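Side-chain contacts in uncharacterized protein (Thermomonospora curvata, PDB 4MVE), which is of unknown function but combines a GXWXG family region and a DUF4334 region in one small, mainly antiparallel beta protein: residues V37-L41 with G42-G46; E100-R104 with G105-A109. All coordinates share one frame; numbering follows the deposited sequence.

Contact 1: residues V37-L41 with G42-G46; sequences VDFML and GTWRG
Trp44 and Met40 meet twice, through a hydrogen bond and through a ring face. The indole NE1 donates to Met40 O at 2.9 Å with an N-H...O angle of 153°; the donor stands above the carbonyl plane, and the oxygen lies a little out of the ring plane. Met40 is selenomethionine, and its CE rests over one face of the six-membered ring, 4.0 Å from the ring centroid, in a CH-pi contact displaced toward the rim. SE approaches obliquely, completing a Met-aromatic contact. Bends at chi2 (-55°) and chi3 fold the chain back and bring CE over the indole. Tryptophan suits this place because one side chain supplies both a polar N-H and a broad apolar surface. At the indole edge, near its plane, Phe39 O lies 3.7 Å from Trp44 CZ2, while Phe39 CE2 touches Trp44 CH2 at 4.0 Å, the two side chains crossing at about a right angle. A phenylalanine in place of Trp44 would probably leave Met40 O without this donor and give CE less ring to lie on. Strand 42-48 begins at Gly42, whose phi of 133° would press any CB against the carbonyl oxygen of Leu41, so glycine suits this place. Gly42, Trp44 and Gly46 spell the GXWXG signature that names the family. The signature follows just after the 3-10 turn 38-40. Its strand runs between strands 64-71 and 143-149: Phe69 meets the indole nearly perpendicularly, Leu147 touches both Met40 and Trp44, and Arg149 binds Phe39 O and makes a cation-pi contact with the Phe39 ring.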
ATOM      1  N   VAL A  37       4.514 -12.394   5.265  1.00 33.69           N
ATOM      2  CA  VAL A  37       4.257 -12.392   3.822  1.00 32.83           C
ATOM      3  C   VAL A  37       2.862 -12.995   3.468  1.00 36.96           C
ATOM      4  O   VAL A  37       2.127 -12.355   2.701  1.00 35.39           O
ATOM      5  CB  VAL A  37       5.422 -13.104   3.065  1.00 38.08           C
ATOM      6  CG1 VAL A  37       5.039 -13.532   1.648  1.00 37.90           C
ATOM      7  CG2 VAL A  37       6.665 -12.213   3.040  1.00 37.18           C
ATOM      8  N   ASP A  38       2.481 -14.178   4.047  1.00 34.33           N
ATOM      9  CA  ASP A  38       1.205 -14.835   3.686  1.00 34.85           C
ATOM     10  C   ASP A  38      -0.050 -14.038   4.137  1.00 37.81           C
ATOM     11  O   ASP A  38      -1.098 -14.146   3.496  1.00 37.34           O
ATOM     12  CB  ASP A  38       1.164 -16.297   4.148  1.00 39.49           C
ATOM     13  CG  ASP A  38       2.024 -17.242   3.284  1.00 53.09           C
ATOM     14  OD1 ASP A  38       2.788 -16.737   2.394  1.00 50.22           O
ATOM     15  OD2 ASP A  38       1.970 -18.470   3.516  1.00 64.22           O
ATOM     16  N   PHE A  39       0.094 -13.122   5.117  1.00 35.82           N
ATOM     17  CA  PHE A  39      -0.998 -12.254   5.589  1.00 35.81           C
ATOM     18  C   PHE A  39      -1.508 -11.349   4.448  1.00 36.82           C
ATOM     19  O   PHE A  39      -2.676 -10.949   4.447  1.00 38.22           O
ATOM     20  CB  PHE A  39      -0.485 -11.381   6.750  1.00 37.60           C
ATOM     21  CG  PHE A  39      -1.459 -10.368   7.321  1.00 38.60           C
ATOM     22  CD1 PHE A  39      -2.244 -10.681   8.427  1.00 42.51           C
ATOM     23  CD2 PHE A  39      -1.519  -9.072   6.812  1.00 37.06           C
ATOM     24  CE1 PHE A  39      -3.130  -9.733   8.962  1.00 43.52           C
ATOM     25  CE2 PHE A  39      -2.389  -8.130   7.357  1.00 39.08           C
ATOM     26  CZ  PHE A  39      -3.190  -8.461   8.424  1.00 38.70           C
HETATM   27  N   MSE A  40      -0.618 -11.003   3.504  1.00 29.09           N
HETATM   28  CA  MSE A  40      -0.952 -10.143   2.392  1.00 27.63           C
HETATM   29  C   MSE A  40      -1.683 -10.855   1.263  1.00 33.22           C
HETATM   30  O   MSE A  40      -2.212 -10.160   0.394  1.00 32.87           O
HETATM   31  CB  MSE A  40       0.317  -9.470   1.817  1.00 28.22           C
HETATM   32  CG  MSE A  40       1.057  -8.575   2.806  1.00 31.82           C
HETATM   33 SE   MSE A  40      -0.047  -7.181   3.604  0.96 35.25          SE
HETATM   34  CE  MSE A  40      -0.879  -6.335   1.943  1.00 30.72           C
ATOM     35  N   LEU A  41      -1.692 -12.221   1.231  1.00 31.81           N
ATOM     36  CA  LEU A  41      -2.297 -12.956   0.123  1.00 33.37           C
ATOM     37  C   LEU A  41      -3.822 -12.623  -0.027  1.00 39.70           C
ATOM     38  O   LEU A  41      -4.574 -12.653   0.946  1.00 40.04           O
ATOM     39  CB  LEU A  41      -2.021 -14.465   0.208  1.00 35.56           C
ATOM     40  CG  LEU A  41      -0.506 -14.869   0.203  1.00 41.11           C
ATOM     41  CD1 LEU A  41      -0.323 -16.367   0.287  1.00 43.48           C
ATOM     42  CD2 LEU A  41       0.196 -14.382  -1.022  1.00 44.35           C
ATOM     43  N   GLY A  42      -4.202 -12.206  -1.231  1.00 36.35           N
ATOM     44  CA  GLY A  42      -5.572 -11.818  -1.560  1.00 36.61           C
ATOM     45  C   GLY A  42      -5.665 -10.512  -2.317  1.00 38.07           C
ATOM     46  O   GLY A  42      -4.640  -9.909  -2.666  1.00 37.53           O
ATOM     47  N   THR A  43      -6.897 -10.064  -2.572  1.00 34.80           N
ATOM     48  CA  THR A  43      -7.168  -8.818  -3.274  1.00 34.38           C
ATOM     49  C   THR A  43      -7.473  -7.737  -2.249  1.00 37.97           C
ATOM     50  O   THR A  43      -8.202  -7.984  -1.273  1.00 37.65           O
ATOM     51  CB  THR A  43      -8.288  -9.012  -4.307  1.00 39.55           C
ATOM     52  OG1 THR A  43      -7.825  -9.972  -5.251  1.00 35.93           O
ATOM     53  CG2 THR A  43      -8.642  -7.719  -5.061  1.00 34.73           C
ATOM     54  N   TRP A  44      -6.898  -6.541  -2.469  1.00 34.80           N
ATOM     55  CA  TRP A  44      -7.077  -5.391  -1.580  1.00 33.86           C
ATOM     56  C   TRP A  44      -7.448  -4.125  -2.346  1.00 38.00           C
ATOM     57  O   TRP A  44      -6.914  -3.874  -3.440  1.00 37.85           O
ATOM     58  CB  TRP A  44      -5.800  -5.104  -0.754  1.00 30.63           C
ATOM     59  CG  TRP A  44      -5.287  -6.233   0.087  1.00 30.86           C
ATOM     60  CD1 TRP A  44      -4.704  -7.381  -0.360  1.00 33.54           C
ATOM     61  CD2 TRP A  44      -5.137  -6.240   1.529  1.00 30.00           C
ATOM     62  NE1 TRP A  44      -4.238  -8.128   0.705  1.00 32.06           N
ATOM     63  CE2 TRP A  44      -4.499  -7.457   1.877  1.00 33.28           C
ATOM     64  CE3 TRP A  44      -5.426  -5.310   2.550  1.00 30.30           C
ATOM     65  CZ2 TRP A  44      -4.179  -7.787   3.209  1.00 31.15           C
ATOM     66  CZ3 TRP A  44      -5.110  -5.637   3.867  1.00 31.16           C
ATOM     67  CH2 TRP A  44      -4.492  -6.865   4.185  1.00 31.26           C
ATOM     68  N   ARG A  45      -8.346  -3.321  -1.749  1.00 33.76           N
ATOM     69  CA  ARG A  45      -8.772  -2.000  -2.241  1.00 33.35           C
ATOM     70  C   ARG A  45      -7.823  -0.941  -1.626  1.00 35.06           C
ATOM     71  O   ARG A  45      -7.567  -0.948  -0.408  1.00 32.99           O
ATOM     72  CB  ARG A  45     -10.241  -1.702  -1.885  1.00 32.27           C
ATOM     73  CG  ARG A  45     -10.674  -0.302  -2.362  1.00 46.52           C
ATOM     74  CD  ARG A  45     -12.160   0.003  -2.155  1.00 53.64           C
ATOM     75  NE  ARG A  45     -12.525   0.203  -0.746  1.00 60.42           N
ATOM     76  CZ  ARG A  45     -13.205  -0.675  -0.011  1.00 80.42           C
ATOM     77  NH1 ARG A  45     -13.595  -1.831  -0.534  1.00 69.38           N
ATOM     78  NH2 ARG A  45     -13.506  -0.399   1.252  1.00 72.13           N
ATOM     79  N   GLY A  46      -7.284  -0.084  -2.482  1.00 31.03           N
ATOM     80  CA  GLY A  46      -6.328   0.926  -2.057  1.00 30.32           C
ATOM     81  C   GLY A  46      -6.870   2.325  -2.029  1.00 33.85           C
ATOM     82  O   GLY A  46      -7.858   2.627  -2.697  1.00 35.17           O
TER

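Contact 2: residues E100-R104 with G105-A109; sequences EVALR and GTVSA
Val107 sets its CG1 anti to the backbone N (chi1 169°), which leaves CG2 beside that nitrogen, and the two methyls divide the opposite strand between them. CG2 meets Ala102 CB at 3.8 Å, and CG1 reaches back to Glu100 CB at 4.0 Å. Ala102 and Val107 form a non-hydrogen-bonded antiparallel pair with closely spaced backbones, where a lone methyl opposite a branched valine fits well. Glu100 shares their face and needs only its aliphatic CB for this contact. Thr106, with OG1 beside its own backbone N (chi1 -61°), reaches a water at 3.1 Å from OG1, and the water donates to Arg104 O at 2.8 Å. The threonine hydroxyl is thereby tied through water to the turn that Thr106 closes.

Two hydrogen-bonded pairs hold the strands together, Val101 with Ser108 and Leu103 with Thr106; the shortest of their bonds runs from Leu103 N to Thr106 O, 2.8 Å. Between the rungs CA-H...O contacts add to the ladder, as from Ala102 CA to Thr106 O at 3.3 Å. The chain reverses through a type I' turn from Leu103 to Thr106, the classic tight link of a two-residue beta hairpin. Its inner residues, Arg104 and Gly105, both have positive phi; Gly105 adopts it without strain, while Arg104 holds the left-handed helical region with a side chain.

One face of the guanidinium of Arg104 has Leu103 CD2 above it, and its nitrogens form salt bridges to Glu26 of helix 22-29 and to Asp30. Ser108 OG bonds to Phe122 O and Val35 N. The hairpin is made of strands 96-103 and 106-113, the latter pairing on with strand 118-124, while Val101 and Leu103 touch His121 of that strand.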
ATOM      1  N   GLU A 100      10.535 -10.132   2.820  1.00 28.43           N
ATOM      2  CA  GLU A 100      10.609  -9.505   4.137  1.00 28.43           C
ATOM      3  C   GLU A 100      11.767  -8.531   4.081  1.00 31.00           C
ATOM      4  O   GLU A 100      12.883  -8.952   3.790  1.00 30.11           O
ATOM      5  CB  GLU A 100      10.789 -10.534   5.253  1.00 30.79           C
ATOM      6  CG  GLU A 100       9.560 -11.405   5.456  1.00 46.58           C
ATOM      7  CD  GLU A 100       9.781 -12.442   6.535  1.00 81.00           C
ATOM      8  OE1 GLU A 100      10.491 -13.438   6.264  1.00 78.02           O
ATOM      9  OE2 GLU A 100       9.266 -12.244   7.661  1.00 83.12           O
ATOM     10  N   VAL A 101      11.480  -7.229   4.262  1.00 26.30           N
ATOM     11  CA  VAL A 101      12.443  -6.122   4.150  1.00 25.36           C
ATOM     12  C   VAL A 101      12.365  -5.230   5.400  1.00 31.42           C
ATOM     13  O   VAL A 101      11.278  -5.074   5.933  1.00 28.36           O
ATOM     14  CB  VAL A 101      12.169  -5.282   2.863  1.00 27.00           C
ATOM     15  CG1 VAL A 101      13.305  -4.272   2.591  1.00 26.93           C
ATOM     16  CG2 VAL A 101      11.943  -6.179   1.621  1.00 25.31           C
ATOM     17  N   ALA A 102      13.522  -4.693   5.886  1.00 30.00           N
ATOM     18  CA  ALA A 102      13.543  -3.779   7.036  1.00 30.84           C
ATOM     19  C   ALA A 102      13.269  -2.342   6.602  1.00 35.69           C
ATOM     20  O   ALA A 102      13.719  -1.906   5.543  1.00 33.37           O
ATOM     21  CB  ALA A 102      14.885  -3.827   7.753  1.00 31.58           C
ATOM     22  N   LEU A 103      12.571  -1.603   7.466  1.00 33.27           N
ATOM     23  CA  LEU A 103      12.341  -0.183   7.342  1.00 32.92           C
ATOM     24  C   LEU A 103      12.362   0.370   8.737  1.00 41.34           C
ATOM     25  O   LEU A 103      11.516  -0.014   9.551  1.00 43.36           O
ATOM     26  CB  LEU A 103      11.043   0.177   6.605  1.00 31.71           C
ATOM     27  CG  LEU A 103      10.706   1.712   6.630  1.00 34.54           C
ATOM     28  CD1 LEU A 103      11.587   2.497   5.635  1.00 32.55           C
ATOM     29  CD2 LEU A 103       9.240   1.962   6.357  1.00 30.12           C
ATOM     30  N   ARG A 104      13.364   1.234   9.039  1.00 39.55           N
ATOM     31  CA  ARG A 104      13.555   1.862  10.353  1.00 40.84           C
ATOM     32  C   ARG A 104      13.732   0.814  11.452  1.00 46.47           C
ATOM     33  O   ARG A 104      13.138   0.923  12.522  1.00 48.02           O
ATOM     34  CB  ARG A 104      12.373   2.779  10.688  1.00 38.15           C
ATOM     35  CG  ARG A 104      12.192   3.857   9.680  1.00 38.67           C
ATOM     36  CD  ARG A 104      10.900   4.580   9.885  1.00 39.90           C
ATOM     37  NE  ARG A 104      10.776   5.517   8.797  1.00 43.32           N
ATOM     38  CZ  ARG A 104       9.648   5.865   8.208  1.00 58.92           C
ATOM     39  NH1 ARG A 104       8.477   5.434   8.682  1.00 41.53           N
ATOM     40  NH2 ARG A 104       9.670   6.684   7.168  1.00 41.01           N
ATOM     41  N   GLY A 105      14.494  -0.220  11.145  1.00 44.11           N
ATOM     42  CA  GLY A 105      14.758  -1.314  12.073  1.00 45.27           C
ATOM     43  C   GLY A 105      13.654  -2.346  12.213  1.00 49.19           C
ATOM     44  O   GLY A 105      13.802  -3.279  13.002  1.00 50.95           O
ATOM     45  N   THR A 106      12.524  -2.190  11.484  1.00 43.76           N
ATOM     46  CA  THR A 106      11.450  -3.171  11.586  1.00 41.78           C
ATOM     47  C   THR A 106      11.345  -3.899  10.278  1.00 39.07           C
ATOM     48  O   THR A 106      11.198  -3.274   9.232  1.00 34.98           O
ATOM     49  CB  THR A 106      10.123  -2.543  12.005  1.00 50.26           C
ATOM     50  OG1 THR A 106      10.278  -1.939  13.288  1.00 56.41           O
ATOM     51  CG2 THR A 106       8.968  -3.559  12.033  1.00 46.00           C
ATOM     52  N   VAL A 107      11.433  -5.222  10.362  1.00 35.02           N
ATOM     53  CA  VAL A 107      11.319  -6.166   9.261  1.00 33.35           C
ATOM     54  C   VAL A 107       9.845  -6.574   9.144  1.00 35.27           C
ATOM     55  O   VAL A 107       9.267  -7.013  10.102  1.00 36.43           O
ATOM     56  CB  VAL A 107      12.255  -7.394   9.504  1.00 37.99           C
ATOM     57  CG1 VAL A 107      11.961  -8.524   8.515  1.00 36.79           C
ATOM     58  CG2 VAL A 107      13.740  -6.989   9.451  1.00 37.26           C
ATOM     59  N   SER A 108       9.256  -6.417   7.972  1.00 31.44           N
ATOM     60  CA  SER A 108       7.877  -6.783   7.680  1.00 30.29           C
ATOM     61  C   SER A 108       7.751  -7.172   6.224  1.00 33.48           C
ATOM     62  O   SER A 108       8.694  -6.979   5.443  1.00 33.23           O
ATOM     63  CB  SER A 108       6.947  -5.608   7.972  1.00 31.78           C
ATOM     64  OG  SER A 108       5.592  -6.041   7.955  1.00 32.05           O
ATOM     65  N   ALA A 109       6.593  -7.718   5.849  1.00 29.76           N
ATOM     66  CA  ALA A 109       6.302  -7.997   4.454  1.00 28.20           C
ATOM     67  C   ALA A 109       6.338  -6.685   3.665  1.00 30.46           C
ATOM     68  O   ALA A 109       5.858  -5.632   4.116  1.00 29.04           O
ATOM     69  CB  ALA A 109       4.940  -8.662   4.307  1.00 29.63           C
TER
HETATM   70  O   HOH W   1      10.445   1.136  13.351  1.00 58.77           O

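How the contacts relate
Contact 1 comes first along the chain and closes well before contact 2 opens; one belongs to the GXWXG region, the other to the DUF4334 region. Their centres lie about 17 Å apart, yet their ends touch: Val37 CA packs against Ala109 CB at 3.8 Å, and Val37 CG2 against Glu100 CG at 3.9 Å. Both also reach the same curled antiparallel sheet. From the hairpin of contact 2 the pairing runs through strands 118-124, 129-136 and 143-149 to strand 42-48 of contact 1. The two family regions are therefore parts of one continuous fold, joined by strand pairing within one sheet and by direct side-chain contact.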